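Local coordinates for ribonuclease (Chelonia mydas, PDB 2ZPO), which probably cleaves RNA on the 3' side of pyrimidine nucleotides, acting as a secreted endonuclease of the pancreatic ribonuclease family, at residues T2-F7 and G109-H114; Q28-R33 and F42-V47; G34-V39 and P90-N95; L69-A74 and R102-C107. All blocks are in the same frame, centred on the assembly; numbering follows the deposited sequence. Where two conformers were deposited one is given.

Overall arrangement
All four contacts reach one antiparallel sheet whose long strands 69-83 and 94-108 run through the molecule. Interaction 1 joins the two ends of the chain, and the other three are nested inside the loop it closes. Interactions 2 and 3 cross along the sequence and touch, their centres about 9 Å apart. Interaction 4 ties strands 69-83 and 94-108 together about 26 Å from interaction 3, centre to centre, and about 13 Å from interaction 1, which it touches. Interaction 1 brings an inferred substrate-binding lysine and catalytic histidine together from the chain ends, and interaction 2 adds the inferred substrate-binding strand 43-47.

Interaction 1 (T2-F7 and G109-H114); sequences TRYEKF and GGLPVH. With SO4 (sulfate ion), chain E; SO4 (sulfate ion), chain B.
Two partners grip Thr-2 OG1: the backbone N of Glu-5, 2.9 Å away, and a glycerol hydroxyl. Glu-5 OE1 answers by accepting from Thr-2 N, completing a capping box at the start of helix 3-11. One turn along, Phe-7 carries its CG anti to the backbone N (chi1 179°) and lays its ring against strand 111-118. Pro-112 CB stands over the ring face, 3.7 Å from the centroid of Phe-7 and 8° off the normal, a CH-pi contact. His-114 C reaches the edge of the same ring, 3.6 Å from Phe-7 CE2. Pro-112 CG meets the edge of the Tyr-4 ring, 3.9 Å from CE1. The guanidinium of Arg-3 carries Val-113 CG1 over one face, while its NH2 forms a salt bridge with Asp-108 and Arg-3 N and NE bind the chain E sulfate. A water bridges Arg-3 O and Val-113 O. Pro-112 O is buried with no partner in the model. An alanine in place of Phe-7 would probably lose the face under Pro-112 and the ring contact with His-11, loosening the helix on the strand. Val-113 and His-114 both pair with Ala-106 in a classic beta bulge. His-114 ND1 donates to O3 of the chain B sulfate at 2.8 Å, and this ion also binds His-11 NE2 and Tyr-115 N. A sulfate between the two probable catalytic histidines is consistent with the phosphate site of a pancreatic ribonuclease.

Interaction 2 (Q28-R33 and F42-V47); sequences QMMQRR and FTNTFV
A Met-aromatic contact centred on Phe-46 fixes the end of helix 22-32 against strand 43-47, several of whose residues probably bind substrate. The short axes of helix 28-32 and strand 43-47 cross at 96°, and their closest approach is 10.5 Å, so side chains fill the interval. Met-30 bends at its second and third torsions, which brings SD obliquely beside the ring: 4.9 Å from the centroid of Phe-46 and 69° off its normal. The same sulfur touches the inward-pointing residue two places earlier in the strand, with Met-30 SD 3.6 Å from Asn-44 CB. Met-29 meets the tip of the ring through its first side-chain carbon, CB lying 3.7 Å from Phe-46 CZ. Arg-33 adds its aliphatic stem, CG at 4.0 Å from Phe-46 CE1, and its guanidinium plane is turned 84° from the ring. Within the strand, Asn-44 ND2 lies over the centre of one ring face, 3.3 Å above the plane of Phe-46. That amide is fixed at both ends, OD1 by Lys-41 NZ and ND2 by Gln-10 O. An alanine in place of Phe-46 would probably leave Met-29, Met-30 and the Arg-33 stem without their common partner and loosen the helix from the sheet. Arg-33 NH1 bonds to Arg-9 O and Val-12 O, reaching the end of helix 3-11. Met-35 packs on Phe-46 from the following loop, Tyr-94 of strand 94-108 touches Met-30, and strand 69-83 pairs with strand 43-47 along its edge.

Interaction 3 (G34-V39 and P90-N95); sequences GMTLPV and PPCNYN. Unlike the reference sequence in segment 34-39: Leu-37 (reference Ser).
The covalent element comes first: Cys-92 is joined by a disulfide to Cys-40, the residue that directly follows segment 34-39, so the two loops are stapled beside the place where they touch. Apolar packing makes up most of the rest, and Thr-36 is its centre. Its OG1 takes the crowded position between the backbone N and the carbonyl carbon (chi1 64°), which leaves CG2 anti to the carbonyl carbon and turned to the other segment. Thr-36 CB rests 3.6 Å from Cys-92 SG, and Thr-36 CG2 lies 3.8 Å from Cys-92 CB. The same methyl reaches the edge of the Tyr-94 ring, near its plane, with Thr-36 CG2 3.9 Å from the phenol oxygen OH. Carbonyl oxygens against proline carbons form a third group: Thr-36 O lies 3.7 Å from Pro-90 CG, and Pro-38 O is 4.0 Å from Pro-90 CD. Cis peptide bonds before Pro-38 and Pro-91 bend the chain on both sides of this meeting. Hydrogen bonds occur beside the contact rather than across it. Tyr-94 OH bonds to Lys-41 O, and Gly-34, at positive phi, is the C-prime residue of the Schellman motif that ends helix 22-32, with Met-35 N bonded to Met-30 O. With no polar bond joining the segments directly, their fit depends on van der Waals contact and shape, and the disulfide probably supplies much of what keeps them together.

Interaction 4 (L69-A74 and R102-C107); sequences LRDSTA and RIRIAC. With GOL (glycerol), chain G.
Segments 69-74 and 102-107 pair as the antiparallel hairpin strands of the ribonuclease sheet. The Arg-102 side chain bends at its third torsion, and NE donates to Ser-72 O at 2.8 Å; a water links its NH2 to Asp-71 O. Ile-103 exchanges two bonds with Ser-72. Ile-103 N gives a nearly straight one (173°) to Ser-72 OG, 2.9 Å away, and Ile-103 O accepts from Ser-72 N. The serine OG, in the crowded position between its own N and carbonyl carbon, donates in turn to Ala-74 O at 2.7 Å, so it is held by two bonds where strand 69-83 turns its corner. Arg-104 sits opposite Asp-71 in a non-hydrogen-bonded pair, and their side chains run side by side on the face shared with Leu-69 and Ala-106. Carboxylate and guanidinium are nearly coplanar, 9° apart, and Arg-104 NE meets the syn lone pair of Asp-71 OD1 at 2.7 Å and 175°. The Asp-71 carboxylate would probably ease the repulsion between Arg-104 and Arg-117, whose guanidinium lies close by. Ile-105 forms the hydrogen-bonded pair with Arg-70, its O accepting from Arg-70 N at 2.8 Å and its N donating to Arg-70 O at 3.0 Å. Ala-106 faces Leu-69, CB 3.9 Å from Leu-69 CD2. Cys-107, disulfide-bonded to Cys-58, ends the walk: its SG lies 3.6 Å from Arg-70 CG, whose bent chain carries NE on to Ile-57 O.

Interaction 1 (T2-F7 and G109-H114)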
# COMPACT_ATOMS: atom_id res chain seq x y z
N THR A 2 -12.95 2.27 9.81
CA THR A 2 -11.91 2.28 10.82
C THR A 2 -10.59 2.56 10.12
O THR A 2 -10.49 2.37 8.88
CB THR A 2 -11.81 0.96 11.59
OG1 THR A 2 -11.33 -0.07 10.69
CG2 THR A 2 -13.18 0.52 12.12
N ARG A 3 -9.60 2.98 10.88
CA ARG A 3 -8.29 3.27 10.30
C ARG A 3 -7.73 1.96 9.74
O ARG A 3 -7.08 1.95 8.69
CB ARG A 3 -7.35 3.87 11.32
CG ARG A 3 -7.70 5.34 11.71
CD ARG A 3 -6.68 5.90 12.67
NE ARG A 3 -6.73 5.19 13.95
CZ ARG A 3 -5.72 5.16 14.81
NH1 ARG A 3 -4.57 5.77 14.56
NH2 ARG A 3 -5.87 4.50 15.94
N TYR A 4 -8.01 0.86 10.43
CA TYR A 4 -7.56 -0.45 9.95
C TYR A 4 -8.18 -0.79 8.61
O TYR A 4 -7.46 -1.18 7.68
CB TYR A 4 -7.87 -1.53 11.00
CG TYR A 4 -7.51 -2.92 10.55
CD1 TYR A 4 -6.18 -3.32 10.46
CD2 TYR A 4 -8.49 -3.81 10.16
CE1 TYR A 4 -5.84 -4.61 10.03
CE2 TYR A 4 -8.18 -5.09 9.75
CZ TYR A 4 -6.85 -5.48 9.67
OH TYR A 4 -6.56 -6.78 9.24
N GLU A 5 -9.50 -0.60 8.48
CA GLU A 5 -10.19 -0.84 7.22
C GLU A 5 -9.62 0.04 6.10
O GLU A 5 -9.51 -0.39 4.97
CB GLU A 5 -11.70 -0.60 7.35
CG GLU A 5 -12.39 -1.73 8.09
CD GLU A 5 -13.85 -1.45 8.36
OE1 GLU A 5 -14.20 -0.25 8.52
OE2 GLU A 5 -14.62 -2.43 8.47
N LYS A 6 -9.27 1.28 6.44
CA LYS A 6 -8.69 2.20 5.44
C LYS A 6 -7.32 1.70 4.99
O LYS A 6 -6.98 1.80 3.82
CB LYS A 6 -8.58 3.61 5.99
CG LYS A 6 -7.90 4.60 5.02
CD LYS A 6 -8.10 6.02 5.49
CE LYS A 6 -7.44 7.00 4.51
NZ LYS A 6 -7.93 8.40 4.75
N PHE A 7 -6.57 1.14 5.93
CA PHE A 7 -5.26 0.58 5.58
C PHE A 7 -5.42 -0.61 4.62
O PHE A 7 -4.69 -0.69 3.63
CB PHE A 7 -4.48 0.16 6.83
CG PHE A 7 -3.13 -0.46 6.51
CD1 PHE A 7 -3.02 -1.83 6.27
CD2 PHE A 7 -1.98 0.35 6.41
CE1 PHE A 7 -1.78 -2.40 5.96
CE2 PHE A 7 -0.73 -0.21 6.13
CZ PHE A 7 -0.62 -1.59 5.87
N GLY A 109 -1.73 0.38 18.58
CA GLY A 109 -2.46 -0.60 19.38
C GLY A 109 -2.40 -2.00 18.81
O GLY A 109 -3.31 -2.83 19.02
N GLY A 110 -1.31 -2.29 18.08
CA GLY A 110 -1.10 -3.63 17.55
C GLY A 110 -1.67 -3.86 16.16
O GLY A 110 -1.61 -4.99 15.66
N LEU A 111 -2.24 -2.81 15.56
CA LEU A 111 -2.79 -2.89 14.20
C LEU A 111 -2.17 -1.84 13.26
O LEU A 111 -1.85 -0.72 13.69
CB LEU A 111 -4.31 -2.73 14.19
CG LEU A 111 -5.08 -3.80 14.96
CD1 LEU A 111 -6.54 -3.38 15.01
CD2 LEU A 111 -4.92 -5.23 14.38
N PRO A 112 -2.02 -2.20 11.97
CA PRO A 112 -1.49 -1.26 10.97
C PRO A 112 -2.46 -0.10 10.70
O PRO A 112 -3.66 -0.33 10.52
CB PRO A 112 -1.33 -2.12 9.71
CG PRO A 112 -2.22 -3.28 9.90
CD PRO A 112 -2.31 -3.52 11.38
N VAL A 113 -1.92 1.12 10.62
CA VAL A 113 -2.75 2.30 10.30
C VAL A 113 -2.22 3.12 9.12
O VAL A 113 -2.97 3.81 8.46
CB VAL A 113 -3.02 3.19 11.55
CG1 VAL A 113 -3.89 2.44 12.57
CG2 VAL A 113 -1.73 3.62 12.18
N HIS A 114 -0.92 3.06 8.87
CA HIS A 114 -0.37 3.75 7.69
C HIS A 114 0.77 2.95 7.07
O HIS A 114 1.49 2.22 7.74
CB HIS A 114 0.18 5.13 8.03
CG HIS A 114 -0.78 6.01 8.77
ND1 HIS A 114 -1.97 6.43 8.22
CD2 HIS A 114 -0.72 6.55 10.01
CE1 HIS A 114 -2.62 7.18 9.09
NE2 HIS A 114 -1.88 7.27 10.19
S SO4 E . -10.42 4.03 14.57
O1 SO4 E . -11.43 4.38 13.57
O2 SO4 E . -9.66 5.22 14.93
O3 SO4 E . -11.05 3.38 15.72
O4 SO4 E . -9.46 3.12 13.93
S SO4 B . -1.47 6.08 4.40
O1 SO4 B . -2.12 5.91 3.10
O2 SO4 B . -0.89 7.42 4.52
O3 SO4 B . -2.43 5.89 5.51
O4 SO4 B . -0.37 5.14 4.51
O HOH W 1 -5.53 4.02 7.74

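Interaction 2 (Q28-R33 and F42-V47)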
# COMPACT_ATOMS: atom_id res chain seq x y z
N GLN A 28 -6.47 0.86 -12.65
CA GLN A 28 -7.67 0.18 -12.18
C GLN A 28 -7.77 0.18 -10.66
O GLN A 28 -8.82 0.46 -10.08
CB GLN A 28 -7.69 -1.27 -12.70
CG GLN A 28 -7.86 -1.33 -14.22
CD GLN A 28 -7.91 -2.76 -14.79
OE1 GLN A 28 -7.24 -3.68 -14.31
NE2 GLN A 28 -8.69 -2.94 -15.86
N MET A 29 -6.67 -0.13 -10.00
CA MET A 29 -6.71 -0.37 -8.54
C MET A 29 -6.85 0.95 -7.79
O MET A 29 -7.57 1.04 -6.79
CB MET A 29 -5.47 -1.16 -8.10
CG MET A 29 -5.42 -2.59 -8.57
SD MET A 29 -6.76 -3.63 -7.93
CE MET A 29 -6.73 -3.23 -6.20
N MET A 30 -6.19 2.00 -8.29
CA MET A 30 -6.29 3.31 -7.64
C MET A 30 -7.73 3.78 -7.65
O MET A 30 -8.19 4.37 -6.70
CB MET A 30 -5.37 4.32 -8.32
CG MET A 30 -3.87 4.08 -8.04
SD MET A 30 -3.39 4.03 -6.29
CE MET A 30 -3.45 5.78 -5.87
N GLN A 31 -8.44 3.50 -8.74
CA GLN A 31 -9.85 3.87 -8.82
C GLN A 31 -10.74 2.96 -7.98
O GLN A 31 -11.54 3.44 -7.17
CB GLN A 31 -10.33 3.84 -10.27
CG GLN A 31 -11.80 4.24 -10.40
CD GLN A 31 -12.26 4.41 -11.82
OE1 GLN A 31 -11.45 4.64 -12.73
NE2 GLN A 31 -13.57 4.31 -12.04
N ARG A 32 -10.59 1.64 -8.17
CA ARG A 32 -11.41 0.64 -7.47
C ARG A 32 -11.36 0.83 -5.95
O ARG A 32 -12.38 0.68 -5.24
CB ARG A 32 -10.96 -0.79 -7.85
CG ARG A 32 -11.35 -1.23 -9.26
CD ARG A 32 -10.75 -2.61 -9.62
NE ARG A 32 -11.07 -3.01 -10.99
CZ ARG A 32 -10.43 -3.96 -11.67
NH1 ARG A 32 -9.41 -4.60 -11.11
NH2 ARG A 32 -10.78 -4.25 -12.92
N ARG A 33 -10.17 1.19 -5.45
CA ARG A 33 -9.94 1.32 -4.02
C ARG A 33 -10.23 2.71 -3.45
O ARG A 33 -9.90 2.99 -2.31
CB ARG A 33 -8.50 0.88 -3.68
CG ARG A 33 -8.21 -0.57 -3.98
CD ARG A 33 -9.14 -1.52 -3.20
NE ARG A 33 -8.75 -2.92 -3.43
CZ ARG A 33 -7.87 -3.59 -2.68
NH1 ARG A 33 -7.32 -3.00 -1.64
NH2 ARG A 33 -7.59 -4.86 -2.95
N PHE A 42 -1.29 10.89 -5.15
CA PHE A 42 -0.03 10.95 -5.88
C PHE A 42 0.69 9.61 -6.00
O PHE A 42 1.19 9.27 -7.08
CB PHE A 42 0.88 12.03 -5.27
CG PHE A 42 0.51 13.43 -5.69
CD1 PHE A 42 0.68 13.85 -7.01
CD2 PHE A 42 0.00 14.34 -4.76
CE1 PHE A 42 0.34 15.14 -7.41
CE2 PHE A 42 -0.33 15.65 -5.15
CZ PHE A 42 -0.16 16.04 -6.48
N THR A 43 0.76 8.87 -4.90
CA THR A 43 1.48 7.59 -4.87
C THR A 43 0.81 6.65 -3.90
O THR A 43 0.21 7.08 -2.92
CB THR A 43 2.99 7.80 -4.49
OG1 THR A 43 3.73 6.60 -4.71
CG2 THR A 43 3.13 8.19 -3.03
N ASN A 44 0.94 5.35 -4.17
CA ASN A 44 0.39 4.35 -3.28
C ASN A 44 1.04 3.00 -3.56
O ASN A 44 1.26 2.65 -4.72
CB ASN A 44 -1.13 4.24 -3.45
CG ASN A 44 -1.77 3.34 -2.43
OD1 ASN A 44 -1.93 3.72 -1.28
ND2 ASN A 44 -2.17 2.14 -2.84
N THR A 45 1.39 2.29 -2.49
CA THR A 45 1.89 0.94 -2.60
C THR A 45 0.82 -0.08 -2.18
O THR A 45 0.19 0.04 -1.11
CB THR A 45 3.15 0.74 -1.73
OG1 THR A 45 4.19 1.61 -2.23
CG2 THR A 45 3.61 -0.72 -1.76
N PHE A 46 0.65 -1.10 -3.02
CA PHE A 46 -0.20 -2.24 -2.70
C PHE A 46 0.71 -3.37 -2.28
O PHE A 46 1.70 -3.67 -2.96
CB PHE A 46 -1.01 -2.65 -3.93
CG PHE A 46 -2.02 -1.60 -4.35
CD1 PHE A 46 -3.24 -1.49 -3.67
CD2 PHE A 46 -1.72 -0.69 -5.37
CE1 PHE A 46 -4.19 -0.51 -4.05
CE2 PHE A 46 -2.67 0.28 -5.76
CZ PHE A 46 -3.89 0.37 -5.09
N VAL A 47 0.40 -3.96 -1.13
CA VAL A 47 1.20 -5.06 -0.61
C VAL A 47 0.43 -6.36 -0.91
O VAL A 47 -0.74 -6.47 -0.56
CB VAL A 47 1.43 -4.92 0.92
CG1 VAL A 47 2.29 -6.06 1.41
CG2 VAL A 47 2.08 -3.55 1.28

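Interaction 3 (G34-V39 and P90-N95)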
# COMPACT_ATOMS: atom_id res chain seq x y z
N GLY A 34 -10.82 3.59 -4.26
CA GLY A 34 -11.33 4.86 -3.71
C GLY A 34 -10.30 5.96 -3.65
O GLY A 34 -10.46 6.92 -2.90
N MET A 35 -9.23 5.83 -4.42
CA MET A 35 -8.09 6.75 -4.34
C MET A 35 -7.97 7.75 -5.51
O MET A 35 -6.95 8.44 -5.65
CB MET A 35 -6.80 5.95 -4.10
CG MET A 35 -6.67 5.47 -2.65
SD MET A 35 -5.15 4.50 -2.40
CE MET A 35 -5.58 2.99 -3.25
N THR A 36 -9.03 7.87 -6.31
CA THR A 36 -9.02 8.86 -7.40
C THR A 36 -10.18 9.86 -7.35
O THR A 36 -10.35 10.67 -8.27
CB THR A 36 -8.94 8.22 -8.80
OG1 THR A 36 -10.11 7.45 -9.05
CG2 THR A 36 -7.72 7.31 -8.92
N LEU A 37 -10.96 9.80 -6.27
CA LEU A 37 -11.95 10.83 -6.01
C LEU A 37 -11.87 11.28 -4.57
O LEU A 37 -11.63 10.45 -3.67
CB LEU A 37 -13.36 10.33 -6.33
CG LEU A 37 -13.88 10.45 -7.76
CD1 LEU A 37 -15.32 10.02 -7.79
CD2 LEU A 37 -13.74 11.87 -8.31
N PRO A 38 -12.05 12.60 -4.32
CA PRO A 38 -12.28 13.66 -5.32
C PRO A 38 -11.04 14.12 -6.10
O PRO A 38 -11.17 14.86 -7.08
CB PRO A 38 -12.84 14.80 -4.47
CG PRO A 38 -12.23 14.59 -3.12
CD PRO A 38 -12.05 13.12 -2.94
N VAL A 39 -9.85 13.68 -5.69
CA VAL A 39 -8.59 14.05 -6.37
C VAL A 39 -7.70 12.81 -6.57
O VAL A 39 -7.89 11.80 -5.91
CB VAL A 39 -7.78 15.10 -5.55
CG1 VAL A 39 -8.53 16.45 -5.50
CG2 VAL A 39 -7.52 14.61 -4.13
N PRO A 90 -8.48 14.66 -11.75
CA PRO A 90 -8.80 13.70 -12.90
C PRO A 90 -8.87 14.15 -14.26
O PRO A 90 -9.25 15.31 -14.45
CB PRO A 90 -10.03 12.93 -12.35
CG PRO A 90 -10.15 13.30 -10.91
CD PRO A 90 -9.58 14.69 -10.79
N PRO A 91 -8.60 13.29 -15.25
CA PRO A 91 -8.25 11.88 -15.12
C PRO A 91 -6.96 11.60 -14.41
O PRO A 91 -6.00 12.35 -14.56
CB PRO A 91 -8.09 11.39 -16.57
CG PRO A 91 -8.69 12.40 -17.40
CD PRO A 91 -8.71 13.70 -16.67
N CYS A 92 -6.91 10.49 -13.68
CA CYS A 92 -5.77 10.07 -12.90
C CYS A 92 -5.09 8.92 -13.63
O CYS A 92 -5.62 7.81 -13.66
CB CYS A 92 -6.24 9.56 -11.54
SG CYS A 92 -7.22 10.75 -10.61
N ASN A 93 -3.94 9.19 -14.24
CA ASN A 93 -3.15 8.16 -14.93
C ASN A 93 -1.89 7.84 -14.15
O ASN A 93 -1.20 8.76 -13.67
CB ASN A 93 -2.77 8.61 -16.34
CG ASN A 93 -3.98 8.70 -17.23
OD1 ASN A 93 -4.57 7.68 -17.56
ND2 ASN A 93 -4.37 9.91 -17.62
N TYR A 94 -1.60 6.55 -14.00
CA TYR A 94 -0.49 6.12 -13.16
C TYR A 94 0.55 5.36 -13.95
O TYR A 94 0.24 4.79 -14.99
CB TYR A 94 -1.01 5.23 -12.00
CG TYR A 94 -1.81 6.03 -11.00
CD1 TYR A 94 -1.19 6.66 -9.91
CD2 TYR A 94 -3.18 6.21 -11.16
CE1 TYR A 94 -1.90 7.42 -9.01
CE2 TYR A 94 -3.93 6.97 -10.24
CZ TYR A 94 -3.28 7.58 -9.18
OH TYR A 94 -4.00 8.34 -8.27
N ASN A 95 1.78 5.38 -13.44
CA ASN A 95 2.81 4.41 -13.84
C ASN A 95 3.08 3.56 -12.61
O ASN A 95 2.71 3.92 -11.50
CB ASN A 95 4.09 5.11 -14.30
CG ASN A 95 3.89 5.96 -15.55
OD1 ASN A 95 3.38 5.48 -16.57
ND2 ASN A 95 4.27 7.22 -15.46

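Interaction 4 (L69-A74 and R102-C107)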
# COMPACT_ATOMS: atom_id res chain seq x y z
N LEU A 69 6.58 3.44 14.17
CA LEU A 69 6.93 2.78 12.91
C LEU A 69 7.54 1.42 13.24
O LEU A 69 8.18 1.25 14.28
CB LEU A 69 7.97 3.61 12.16
CG LEU A 69 7.47 4.99 11.69
CD1 LEU A 69 8.56 5.71 10.93
CD2 LEU A 69 6.21 4.89 10.86
N ARG A 70 7.31 0.46 12.35
CA ARG A 70 7.84 -0.88 12.55
C ARG A 70 8.30 -1.34 11.20
O ARG A 70 7.64 -1.07 10.20
CB ARG A 70 6.75 -1.86 12.98
CG ARG A 70 5.82 -1.40 14.12
CD ARG A 70 6.31 -1.91 15.41
NE ARG A 70 6.40 -3.37 15.50
CZ ARG A 70 6.96 -3.98 16.54
NH1 ARG A 70 7.45 -3.23 17.54
NH2 ARG A 70 7.05 -5.30 16.60
N ASP A 71 9.39 -2.10 11.19
CA ASP A 71 9.89 -2.71 9.97
C ASP A 71 9.56 -4.20 9.95
O ASP A 71 9.74 -4.90 10.96
CB ASP A 71 11.41 -2.55 9.92
CG ASP A 71 11.83 -1.12 9.69
OD1 ASP A 71 10.97 -0.32 9.28
OD2 ASP A 71 13.02 -0.80 9.92
N SER A 72 9.06 -4.68 8.82
CA SER A 72 8.72 -6.12 8.70
C SER A 72 9.92 -7.02 8.67
O SER A 72 10.97 -6.66 8.16
CB SER A 72 7.91 -6.38 7.43
OG SER A 72 8.66 -6.14 6.26
N THR A 73 9.75 -8.22 9.23
CA THR A 73 10.82 -9.20 9.16
C THR A 73 10.87 -9.73 7.72
O THR A 73 11.95 -9.79 7.11
CB THR A 73 10.56 -10.33 10.14
OG1 THR A 73 10.63 -9.78 11.47
CG2 THR A 73 11.62 -11.46 9.99
N ALA A 74 9.69 -10.06 7.20
CA ALA A 74 9.56 -10.59 5.84
C ALA A 74 9.67 -9.52 4.73
O ALA A 74 9.33 -8.35 4.92
CB ALA A 74 8.23 -11.34 5.72
N ARG A 102 11.15 -5.67 2.12
CA ARG A 102 10.61 -5.42 3.46
C ARG A 102 9.93 -4.06 3.47
O ARG A 102 10.21 -3.18 2.63
CB ARG A 102 11.70 -5.50 4.55
CG ARG A 102 12.38 -6.88 4.64
CD ARG A 102 13.66 -6.85 5.48
NE ARG A 102 13.44 -6.36 6.83
CZ ARG A 102 14.07 -5.34 7.41
NH1 ARG A 102 15.03 -4.67 6.78
NH2 ARG A 102 13.76 -5.03 8.66
N ILE A 103 9.01 -3.88 4.41
CA ILE A 103 8.25 -2.63 4.48
C ILE A 103 8.25 -2.04 5.88
O ILE A 103 8.39 -2.77 6.88
CB ILE A 103 6.77 -2.80 3.98
CG1 ILE A 103 5.98 -3.79 4.84
CG2 ILE A 103 6.76 -3.19 2.49
CD1 ILE A 103 4.47 -3.87 4.54
N ARG A 104 8.03 -0.72 5.93
CA ARG A 104 7.96 0.05 7.17
C ARG A 104 6.56 0.62 7.23
O ARG A 104 6.13 1.31 6.29
CB ARG A 104 9.01 1.19 7.17
CG ARG A 104 8.95 2.06 8.42
CD ARG A 104 10.11 3.02 8.52
NE ARG A 104 11.33 2.28 8.79
CZ ARG A 104 12.54 2.81 8.81
NH1 ARG A 104 12.68 4.12 8.57
NH2 ARG A 104 13.59 2.04 9.06
N ILE A 105 5.83 0.24 8.25
CA ILE A 105 4.46 0.73 8.44
C ILE A 105 4.32 1.45 9.81
O ILE A 105 5.20 1.32 10.65
CB ILE A 105 3.39 -0.43 8.29
CG1 ILE A 105 3.55 -1.48 9.40
CG2 ILE A 105 3.50 -1.05 6.90
CD1 ILE A 105 2.44 -2.57 9.37
N ALA A 106 3.25 2.22 9.98
CA ALA A 106 2.92 2.76 11.30
C ALA A 106 1.86 1.88 11.91
O ALA A 106 0.86 1.54 11.24
CB ALA A 106 2.38 4.18 11.18
N CYS A 107 2.08 1.50 13.17
CA CYS A 107 1.09 0.74 13.92
C CYS A 107 0.48 1.56 15.06
O CYS A 107 1.09 2.53 15.59
CB CYS A 107 1.68 -0.57 14.46
SG CYS A 107 2.34 -1.69 13.16
C1 GOL G . 17.58 -1.35 9.62
O1 GOL G . 18.14 -0.11 9.22
C2 GOL G . 16.74 -2.00 8.52
O2 GOL G . 16.89 -1.36 7.27
C3 GOL G . 15.27 -1.96 8.90
O3 GOL G . 15.08 -2.48 10.20
O HOH W 2 12.41 -5.89 11.05